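Local coordinates for xylose isomerase domain protein TIM barrel (Planctomyces limnophilus, PDB 3TVA) that binds a magnesium ion in a xylose isomerase-like TIM barrel and is probably an isomerase, at residues E51-F56 / S108-W113; D75-A80 / A98-E103; D143-A148 / P177-N182. All coordinates share one frame; numbering follows the deposited sequence. Where two conformers were deposited one is given.

How the interactions relate
From the N terminus, helix 50-62 opens the first loop, which interaction 1 closes when residues 108-113 of helix 97-114 return to residues 51-56. Interaction 2 closes a shorter loop nested inside it, from 75-80 after strand 66-71 to 98-103 at the start of that same helix 97-114. Interaction 3 follows in series, closing a loop from helix 132-149 to the start of strand 179-183. The first two share a helix without touching, their centres 20 Å apart. Interactions 1 and 3 meet through a probable hydrogen bond between Asp109 OD1 and His147 NE2 (2.9 Å), which joins the consecutive barrel helices 97-114 and 132-149.

Interaction 1 of 3, residues E51-F56 / S108-W113; sequences EHAQAF and SDFASW
Ala53 presents its methyl group to helix 97-114 between two aromatic residues one turn apart, Phe110 and Trp113, whose ring planes stand about 79° to each other. The two residues use different parts of their side chains. Phe110 brings its ring: CE2 approaches Ala53 CA to 3.5 Å and Ala53 CB to 3.7 Å, coming in obliquely. Trp113 offers mainly its root, with Trp113 CB at 3.5 Å from Ala53 CB, while the indole runs back along its own helix beside the methyl.

The first torsions account for this division. In Phe110, CG lies opposite the backbone N (chi1 179°), which carries the ring from a bond directed along the flank of the interface to the backbone of 51-56, where CE2 also comes within 4.2 Å of His52 C. In Trp113, CG sits beside the backbone N instead, and the indole folds back over the preceding turn; Asp109 O sits 3.2 Å above the plane of one indole face, displaced toward the rim. The indole is thus laid along the exposed side of the pair, whereas the Phe110 ring is buried and reaches inward to Ile70 of strand 66-71.

The small alanine is consistent with the close backbone approach: Ala53 CA and Trp113 CA are 5.8 Å apart, and the segment axes come to 8.8 Å. The contact is wholly apolar between the segments; the imidazole of His52 at its margin is hydrogen-bonded to Thr49 instead. Phe56 continues the apolar seam toward Val67 and Val114. With a signed crossing of -43°, the two helices flank strand 66-71 in sequence, one leading into it and one following it, the packing of neighbouring helices in the outer layer of a TIM barrel.

Interaction 2 of 3, residues D75-A80 / A98-E103; sequences DGESYA and ASRVAE
Asp75 meets Arg100 through its carbonyl: Arg100 NH2 donates to Asp75 O over 3.0 Å. The N-H...O angle of 147° makes the bond somewhat bent, and the oxygen lies near the guanidinium edge but 22° out of its plane. Water 1 doubles this link, accepting from Arg100 NE in the guanidinium plane (3.0 Å) and donating to Asp75 O. A second water takes the Asp75 N-H and donates to Glu103 OE1, so the backbone of Asp75 is joined to two residues a turn apart on helix 97-114.

Gly76 comes next, with phi at +86°. At these backbone angles a CB would collide with Asp75 O, which alone calls for glycine, and it would also point toward Arg100 NH2, already 3.5 Å from Gly76 C. Glu77 then lays its aliphatic part over one guanidinium face, CG standing 3.4 Å above the plane. Its carboxylate does not pair with the arginine: Glu77 OE2 is 4.0 Å from Arg100 NH1 and well out of plane, an attraction of charges without a hydrogen bond. That oxygen accepts from Gly90 N. The side chain of Glu77 is about 12 Å from the magnesium ion. Beyond, Ser78 OG accepts from Ala80 N in an ST turn.

The extended Arg100 thus reaches from helix 97-114 into the connection after strand 66-71, bonding to Asp75 O and, through NH1, to the carbonyls of Thr88, the last residue of helix 82-88, and of Gly90 just beyond it.

Interaction 3 of 3, residues D143-A148 / P177-N182; sequences DLLTHA and PNLGIN
The carboxamide of Asn178 is the flat group between helix 132-149 and the start of strand 179-183, and Leu145 meets it in two ways. Leu145 CD2 lies to one side of the amide plane, displaced past the O and N end rather than centred over the group, and almost equally far from both atoms: 3.6 Å to Asn178 OD1 and 3.7 Å to Asn178 ND2. Close to the plane, only 11° out of it, lies Leu145 O, which accepts from Asn178 ND2 over 3.0 Å. The bond is fairly straight (161° at the hydrogen), although the donor is tilted out of the carbonyl plane of Leu145. The same nitrogen also donates to Gln153 O, so two backbone carbonyls fix the rotation of the amide. Ala148 CB borders it too, at 4.0 Å from Asn178 ND2.

Asn178 takes the crowded position at chi1 64°, its CG lodged between its own N and carbonyl carbon; this sends the amide toward the helix. With a leucine in its place the N-H is gone, and Leu145 O and Gln153 O would probably be left without this partner, the turn before the strand less firmly tied to the helix.

In the TIM barrel, helix 132-149 leads into strand 154-158, and strand 179-183 runs parallel beside that strand; the contact therefore spans from the helix to the next strand but one in the chain, near the N-terminal end of the latter, with Val155 and Val174 also lining Leu145.

Deeper in, Leu145 crosses Leu179 at about a right angle, its CD2 lying 3.9 Å from Leu179 CB. The strand then runs on to Asn182, whose ND2 bonds to Glu158 OE1, a second-shell contact of the magnesium site, since Glu158 binds the ion.

Interaction 1 of 3, residues E51-F56 / S108-W113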
loop_
_atom_site.group_PDB
_atom_site.type_symbol
_atom_site.label_atom_id
_atom_site.label_comp_id
_atom_site.label_asym_id
_atom_site.label_seq_id
_atom_site.Cartn_x
_atom_site.Cartn_y
_atom_site.Cartn_z
ATOM N N GLU A 51 -7.384 13.923 -19.254
ATOM C CA GLU A 51 -8.141 15.104 -18.850
ATOM C C GLU A 51 -8.548 15.004 -17.376
ATOM O O GLU A 51 -8.517 16.005 -16.660
ATOM C CB GLU A 51 -9.360 15.306 -19.758
ATOM C CG GLU A 51 -9.009 15.607 -21.220
ATOM C CD GLU A 51 -8.406 14.406 -21.986
ATOM O OE1 GLU A 51 -7.481 14.634 -22.804
ATOM O OE2 GLU A 51 -8.850 13.246 -21.783
ATOM N N HIS A 52 -8.929 13.800 -16.936
ATOM C CA HIS A 52 -9.184 13.536 -15.515
ATOM C C HIS A 52 -7.927 13.653 -14.653
ATOM O O HIS A 52 -7.993 14.106 -13.512
ATOM C CB HIS A 52 -9.803 12.150 -15.305
ATOM C CG HIS A 52 -11.228 12.055 -15.742
ATOM N ND1 HIS A 52 -11.597 11.542 -16.969
ATOM C CD2 HIS A 52 -12.376 12.442 -15.133
ATOM C CE1 HIS A 52 -12.912 11.609 -17.093
ATOM N NE2 HIS A 52 -13.408 12.145 -15.992
ATOM N N ALA A 53 -6.786 13.227 -15.187
ATOM C CA ALA A 53 -5.556 13.279 -14.414
ATOM C C ALA A 53 -5.180 14.730 -14.181
ATOM O O ALA A 53 -4.709 15.100 -13.103
ATOM C CB ALA A 53 -4.426 12.553 -15.131
ATOM N N GLN A 54 -5.383 15.549 -15.199
ATOM C CA GLN A 54 -5.003 16.951 -15.102
ATOM C C GLN A 54 -5.915 17.700 -14.132
ATOM O O GLN A 54 -5.455 18.556 -13.388
ATOM C CB GLN A 54 -4.971 17.599 -16.494
ATOM C CG GLN A 54 -3.779 17.071 -17.313
ATOM C CD GLN A 54 -3.767 17.521 -18.761
ATOM O OE1 GLN A 54 -4.800 17.535 -19.437
ATOM N NE2 GLN A 54 -2.582 17.877 -19.253
ATOM N N ALA A 55 -7.202 17.359 -14.129
ATOM C CA ALA A 55 -8.126 17.935 -13.159
ATOM C C ALA A 55 -7.739 17.508 -11.736
ATOM O O ALA A 55 -7.754 18.322 -10.816
ATOM C CB ALA A 55 -9.573 17.545 -13.475
ATOM N N PHE A 56 -7.385 16.242 -11.557
ATOM C CA PHE A 56 -7.045 15.753 -10.219
ATOM C C PHE A 56 -5.749 16.399 -9.684
ATOM O O PHE A 56 -5.665 16.767 -8.501
ATOM C CB PHE A 56 -6.953 14.221 -10.188
ATOM C CG PHE A 56 -6.579 13.664 -8.833
ATOM C CD1 PHE A 56 -7.484 13.709 -7.773
ATOM C CD2 PHE A 56 -5.323 13.107 -8.617
ATOM C CE1 PHE A 56 -7.141 13.201 -6.517
ATOM C CE2 PHE A 56 -4.973 12.593 -7.369
ATOM C CZ PHE A 56 -5.879 12.643 -6.320
ATOM N N SER A 108 -0.424 3.369 -14.417
ATOM C CA SER A 108 0.900 3.974 -14.620
ATOM C C SER A 108 0.839 5.210 -15.527
ATOM O O SER A 108 1.436 6.239 -15.210
ATOM C CB SER A 108 1.880 2.934 -15.185
ATOM O OG SER A 108 3.139 3.519 -15.486
ATOM N N ASP A 109 0.110 5.117 -16.645
ATOM C CA ASP A 109 -0.123 6.278 -17.513
ATOM C C ASP A 109 -0.797 7.437 -16.746
ATOM O O ASP A 109 -0.374 8.582 -16.833
ATOM C CB ASP A 109 -0.990 5.894 -18.735
ATOM C CG ASP A 109 -0.315 4.881 -19.644
ATOM O OD1 ASP A 109 0.922 4.700 -19.541
ATOM O OD2 ASP A 109 -1.025 4.249 -20.464
ATOM N N PHE A 110 -1.843 7.123 -15.992
ATOM C CA PHE A 110 -2.547 8.124 -15.189
ATOM C C PHE A 110 -1.623 8.784 -14.159
ATOM O O PHE A 110 -1.621 10.020 -14.006
ATOM C CB PHE A 110 -3.741 7.464 -14.490
ATOM C CG PHE A 110 -4.534 8.395 -13.602
ATOM C CD1 PHE A 110 -4.270 8.471 -12.241
ATOM C CD2 PHE A 110 -5.566 9.163 -14.126
ATOM C CE1 PHE A 110 -5.005 9.314 -11.410
ATOM C CE2 PHE A 110 -6.309 10.012 -13.301
ATOM C CZ PHE A 110 -6.022 10.089 -11.943
ATOM N N ALA A 111 -0.841 7.968 -13.447
ATOM C CA ALA A 111 0.111 8.494 -12.460
ATOM C C ALA A 111 1.150 9.431 -13.111
ATOM O O ALA A 111 1.548 10.443 -12.533
ATOM C CB ALA A 111 0.823 7.346 -11.736
ATOM N N SER A 112 1.580 9.088 -14.320
ATOM C CA SER A 112 2.503 9.945 -15.067
ATOM C C SER A 112 1.891 11.320 -15.417
ATOM O O SER A 112 2.533 12.348 -15.268
ATOM C CB SER A 112 2.972 9.228 -16.335
ATOM O OG SER A 112 3.857 10.045 -17.065
ATOM N N TRP A 113 0.644 11.331 -15.871
ATOM C CA TRP A 113 -0.062 12.581 -16.145
ATOM C C TRP A 113 -0.278 13.411 -14.867
ATOM O O TRP A 113 -0.222 14.634 -14.887
ATOM C CB TRP A 113 -1.401 12.277 -16.813
ATOM C CG TRP A 113 -1.292 11.642 -18.163
ATOM C CD1 TRP A 113 -0.373 11.932 -19.137
ATOM C CD2 TRP A 113 -2.142 10.613 -18.707
ATOM N NE1 TRP A 113 -0.605 11.153 -20.253
ATOM C CE2 TRP A 113 -1.677 10.332 -20.013
ATOM C CE3 TRP A 113 -3.254 9.912 -18.221
ATOM C CZ2 TRP A 113 -2.287 9.367 -20.839
ATOM C CZ3 TRP A 113 -3.858 8.955 -19.041
ATOM C CH2 TRP A 113 -3.372 8.695 -20.337
#

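Interaction 2 of 3, residues D75-A80 / A98-E103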
loop_
_atom_site.group_PDB
_atom_site.type_symbol
_atom_site.label_atom_id
_atom_site.label_comp_id
_atom_site.label_asym_id
_atom_site.label_seq_id
_atom_site.Cartn_x
_atom_site.Cartn_y
_atom_site.Cartn_z
ATOM N N ASP A 75 -11.655 -4.775 -10.498
ATOM C CA ASP A 75 -12.951 -5.429 -10.385
ATOM C C ASP A 75 -12.752 -6.929 -10.184
ATOM O O ASP A 75 -11.816 -7.527 -10.735
ATOM C CB ASP A 75 -13.792 -5.162 -11.637
ATOM C CG ASP A 75 -14.225 -3.708 -11.749
ATOM O OD1 ASP A 75 -14.052 -3.112 -12.836
ATOM O OD2 ASP A 75 -14.738 -3.161 -10.747
ATOM N N GLY A 76 -13.616 -7.522 -9.370
ATOM C CA GLY A 76 -13.576 -8.947 -9.097
ATOM C C GLY A 76 -12.638 -9.335 -7.966
ATOM O O GLY A 76 -12.476 -10.515 -7.676
ATOM N N GLU A 77 -12.006 -8.354 -7.331
ATOM C CA GLU A 77 -11.146 -8.654 -6.186
ATOM C C GLU A 77 -11.989 -8.776 -4.920
ATOM O O GLU A 77 -12.781 -7.887 -4.605
ATOM C CB GLU A 77 -10.080 -7.584 -6.010
ATOM C CG GLU A 77 -8.969 -7.652 -7.048
ATOM C CD GLU A 77 -7.814 -6.723 -6.716
ATOM O OE1 GLU A 77 -8.084 -5.567 -6.316
ATOM O OE2 GLU A 77 -6.638 -7.151 -6.847
ATOM N N SER A 78 -11.836 -9.879 -4.198
ATOM C CA SER A 78 -12.557 -10.009 -2.941
ATOM C C SER A 78 -11.670 -10.447 -1.782
ATOM O O SER A 78 -10.966 -11.451 -1.864
ATOM C CB SER A 78 -13.728 -10.979 -3.082
ATOM O OG SER A 78 -14.301 -11.212 -1.817
ATOM N N TYR A 79 -11.734 -9.672 -0.707
ATOM C CA TYR A 79 -11.034 -9.924 0.555
ATOM C C TYR A 79 -11.877 -10.691 1.598
ATOM O O TYR A 79 -11.540 -10.688 2.788
ATOM C CB TYR A 79 -10.399 -8.645 1.128
ATOM C CG TYR A 79 -9.244 -8.109 0.288
ATOM C CD1 TYR A 79 -7.928 -8.493 0.544
ATOM C CD2 TYR A 79 -9.471 -7.223 -0.762
ATOM C CE1 TYR A 79 -6.869 -8.004 -0.222
ATOM C CE2 TYR A 79 -8.421 -6.730 -1.535
ATOM C CZ TYR A 79 -7.123 -7.120 -1.252
ATOM O OH TYR A 79 -6.077 -6.637 -2.017
ATOM N N ALA A 80 -13.029 -11.218 1.177
ATOM C CA ALA A 80 -14.011 -11.808 2.100
ATOM C C ALA A 80 -13.399 -12.752 3.121
ATOM O O ALA A 80 -13.766 -12.731 4.292
ATOM C CB ALA A 80 -15.111 -12.544 1.325
ATOM N N ALA A 98 -4.395 -10.912 -17.628
ATOM C CA ALA A 98 -4.128 -10.006 -18.750
ATOM C C ALA A 98 -4.839 -8.662 -18.541
ATOM O O ALA A 98 -4.275 -7.602 -18.811
ATOM C CB ALA A 98 -4.533 -10.617 -20.049
ATOM N N SER A 99 -6.072 -8.715 -18.044
ATOM C CA SER A 99 -6.862 -7.505 -17.832
ATOM C C SER A 99 -6.276 -6.614 -16.735
ATOM O O SER A 99 -6.287 -5.388 -16.842
ATOM C CB SER A 99 -8.311 -7.859 -17.492
ATOM O OG SER A 99 -9.069 -6.681 -17.278
ATOM N N ARG A 100 -5.762 -7.226 -15.676
ATOM C CA ARG A 100 -5.223 -6.443 -14.572
ATOM C C ARG A 100 -3.841 -5.890 -14.881
ATOM O O ARG A 100 -3.492 -4.793 -14.443
ATOM C CB ARG A 100 -5.261 -7.256 -13.276
ATOM C CG ARG A 100 -6.704 -7.537 -12.852
ATOM C CD ARG A 100 -6.787 -8.349 -11.567
ATOM N NE ARG A 100 -8.175 -8.640 -11.214
ATOM C CZ ARG A 100 -8.531 -9.451 -10.221
ATOM N NH1 ARG A 100 -7.591 -10.057 -9.493
ATOM N NH2 ARG A 100 -9.814 -9.662 -9.961
ATOM N N VAL A 101 -3.058 -6.642 -15.644
ATOM C CA VAL A 101 -1.786 -6.131 -16.134
ATOM C C VAL A 101 -2.014 -4.876 -16.991
ATOM O O VAL A 101 -1.340 -3.853 -16.797
ATOM C CB VAL A 101 -1.029 -7.212 -16.935
ATOM C CG1 VAL A 101 0.193 -6.623 -17.675
ATOM C CG2 VAL A 101 -0.606 -8.326 -16.004
ATOM N N ALA A 102 -2.959 -4.954 -17.932
ATOM C CA ALA A 102 -3.299 -3.809 -18.783
ATOM C C ALA A 102 -3.848 -2.630 -17.958
ATOM O O ALA A 102 -3.531 -1.467 -18.223
ATOM C CB ALA A 102 -4.315 -4.216 -19.898
ATOM N N GLU A 103 -4.654 -2.933 -16.951
ATOM C CA GLU A 103 -5.129 -1.896 -16.043
ATOM C C GLU A 103 -3.993 -1.226 -15.271
ATOM O O GLU A 103 -4.016 -0.008 -15.096
ATOM C CB GLU A 103 -6.153 -2.441 -15.052
ATOM C CG GLU A 103 -7.549 -2.508 -15.585
ATOM C CD GLU A 103 -8.573 -2.452 -14.467
ATOM O OE1 GLU A 103 -9.209 -3.493 -14.201
ATOM O OE2 GLU A 103 -8.733 -1.372 -13.848
HETATM O O HOH W 1 -10.200 -7.436 -13.069
HETATM O O HOH W 2 -11.181 -3.097 -12.736
#

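Interaction 3 of 3, residues D143-A148 / P177-N182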
loop_
_atom_site.group_PDB
_atom_site.type_symbol
_atom_site.label_atom_id
_atom_site.label_comp_id
_atom_site.label_asym_id
_atom_site.label_seq_id
_atom_site.Cartn_x
_atom_site.Cartn_y
_atom_site.Cartn_z
ATOM N N ASP A 143 7.576 -6.956 -17.009
ATOM C CA ASP A 143 6.899 -6.223 -18.065
ATOM C C ASP A 143 6.251 -4.935 -17.539
ATOM O O ASP A 143 6.378 -3.868 -18.146
ATOM C CB ASP A 143 5.850 -7.138 -18.706
ATOM C CG ASP A 143 5.097 -6.471 -19.833
ATOM O OD1 ASP A 143 5.743 -5.848 -20.703
ATOM O OD2 ASP A 143 3.852 -6.576 -19.849
ATOM N N LEU A 144 5.550 -5.029 -16.413
ATOM C CA LEU A 144 4.982 -3.836 -15.793
ATOM C C LEU A 144 6.079 -2.856 -15.346
ATOM O O LEU A 144 5.923 -1.635 -15.462
ATOM C CB LEU A 144 4.104 -4.231 -14.607
ATOM C CG LEU A 144 3.505 -3.105 -13.758
ATOM C CD1 LEU A 144 2.629 -2.138 -14.595
ATOM C CD2 LEU A 144 2.704 -3.719 -12.603
ATOM N N LEU A 145 7.187 -3.391 -14.833
ATOM C CA LEU A 145 8.293 -2.545 -14.377
ATOM C C LEU A 145 8.936 -1.761 -15.518
ATOM O O LEU A 145 9.337 -0.607 -15.346
ATOM C CB LEU A 145 9.339 -3.386 -13.638
ATOM C CG LEU A 145 8.829 -3.726 -12.234
ATOM C CD1 LEU A 145 9.508 -4.977 -11.735
ATOM C CD2 LEU A 145 9.063 -2.548 -11.276
ATOM N N THR A 146 9.006 -2.373 -16.689
ATOM C CA THR A 146 9.537 -1.684 -17.876
ATOM C C THR A 146 8.627 -0.512 -18.246
ATOM O O THR A 146 9.100 0.587 -18.562
ATOM C CB THR A 146 9.649 -2.656 -19.064
ATOM O OG1 THR A 146 10.635 -3.643 -18.757
ATOM C CG2 THR A 146 10.028 -1.926 -20.410
ATOM N N HIS A 147 7.320 -0.751 -18.192
ATOM C CA HIS A 147 6.348 0.268 -18.562
ATOM C C HIS A 147 6.472 1.441 -17.594
ATOM O O HIS A 147 6.497 2.610 -17.998
ATOM C CB HIS A 147 4.931 -0.313 -18.519
ATOM C CG HIS A 147 3.877 0.633 -19.012
ATOM N ND1 HIS A 147 3.441 0.644 -20.319
ATOM C CD2 HIS A 147 3.191 1.610 -18.381
ATOM C CE1 HIS A 147 2.522 1.580 -20.471
ATOM N NE2 HIS A 147 2.350 2.181 -19.309
ATOM N N ALA A 148 6.570 1.126 -16.308
ATOM C CA ALA A 148 6.753 2.158 -15.296
ATOM C C ALA A 148 8.094 2.897 -15.445
ATOM O O ALA A 148 8.146 4.125 -15.292
ATOM C CB ALA A 148 6.615 1.567 -13.889
ATOM N N PRO A 177 15.627 -2.300 -10.736
ATOM C CA PRO A 177 15.946 -1.198 -9.809
ATOM C C PRO A 177 14.747 -0.362 -9.372
ATOM O O PRO A 177 14.833 0.320 -8.359
ATOM C CB PRO A 177 16.926 -0.323 -10.612
ATOM C CG PRO A 177 16.541 -0.587 -12.059
ATOM C CD PRO A 177 16.199 -2.073 -12.079
ATOM N N ASN A 178 13.673 -0.371 -10.150
ATOM C CA ASN A 178 12.473 0.391 -9.810
ATOM C C ASN A 178 11.414 -0.416 -9.048
ATOM O O ASN A 178 10.256 -0.014 -8.986
ATOM C CB ASN A 178 11.894 1.157 -11.005
ATOM C CG ASN A 178 11.414 0.241 -12.088
ATOM O OD1 ASN A 178 12.001 -0.822 -12.310
ATOM N ND2 ASN A 178 10.331 0.626 -12.761
ATOM N N LEU A 179 11.767 -1.622 -8.608
ATOM C CA LEU A 179 10.853 -2.399 -7.772
ATOM C C LEU A 179 11.135 -2.236 -6.285
ATOM O O LEU A 179 12.268 -2.412 -5.843
ATOM C CB LEU A 179 10.897 -3.889 -8.138
ATOM C CG LEU A 179 9.996 -4.824 -7.314
ATOM C CD1 LEU A 179 8.511 -4.476 -7.520
ATOM C CD2 LEU A 179 10.250 -6.294 -7.702
ATOM N N GLY A 180 10.077 -2.015 -5.507
ATOM C CA GLY A 180 10.198 -1.720 -4.096
ATOM C C GLY A 180 8.962 -2.194 -3.359
ATOM O O GLY A 180 8.121 -2.915 -3.910
ATOM N N ILE A 181 8.890 -1.839 -2.087
ATOM C CA ILE A 181 7.827 -2.295 -1.202
ATOM C C ILE A 181 7.082 -1.113 -0.595
ATOM O O ILE A 181 7.707 -0.118 -0.196
ATOM C CB ILE A 181 8.438 -3.129 -0.058
ATOM C CG1 ILE A 181 8.946 -4.475 -0.597
ATOM C CG2 ILE A 181 7.434 -3.328 1.100
ATOM C CD1 ILE A 181 9.765 -5.241 0.425
ATOM N N ASN A 182 5.753 -1.198 -0.560
ATOM C CA ASN A 182 4.984 -0.371 0.364
ATOM C C ASN A 182 4.725 -1.210 1.601
ATOM O O ASN A 182 3.912 -2.149 1.570
ATOM C CB ASN A 182 3.639 0.068 -0.228
ATOM C CG ASN A 182 2.887 1.018 0.706
ATOM O OD1 ASN A 182 3.146 2.229 0.722
ATOM N ND2 ASN A 182 1.970 0.471 1.507
#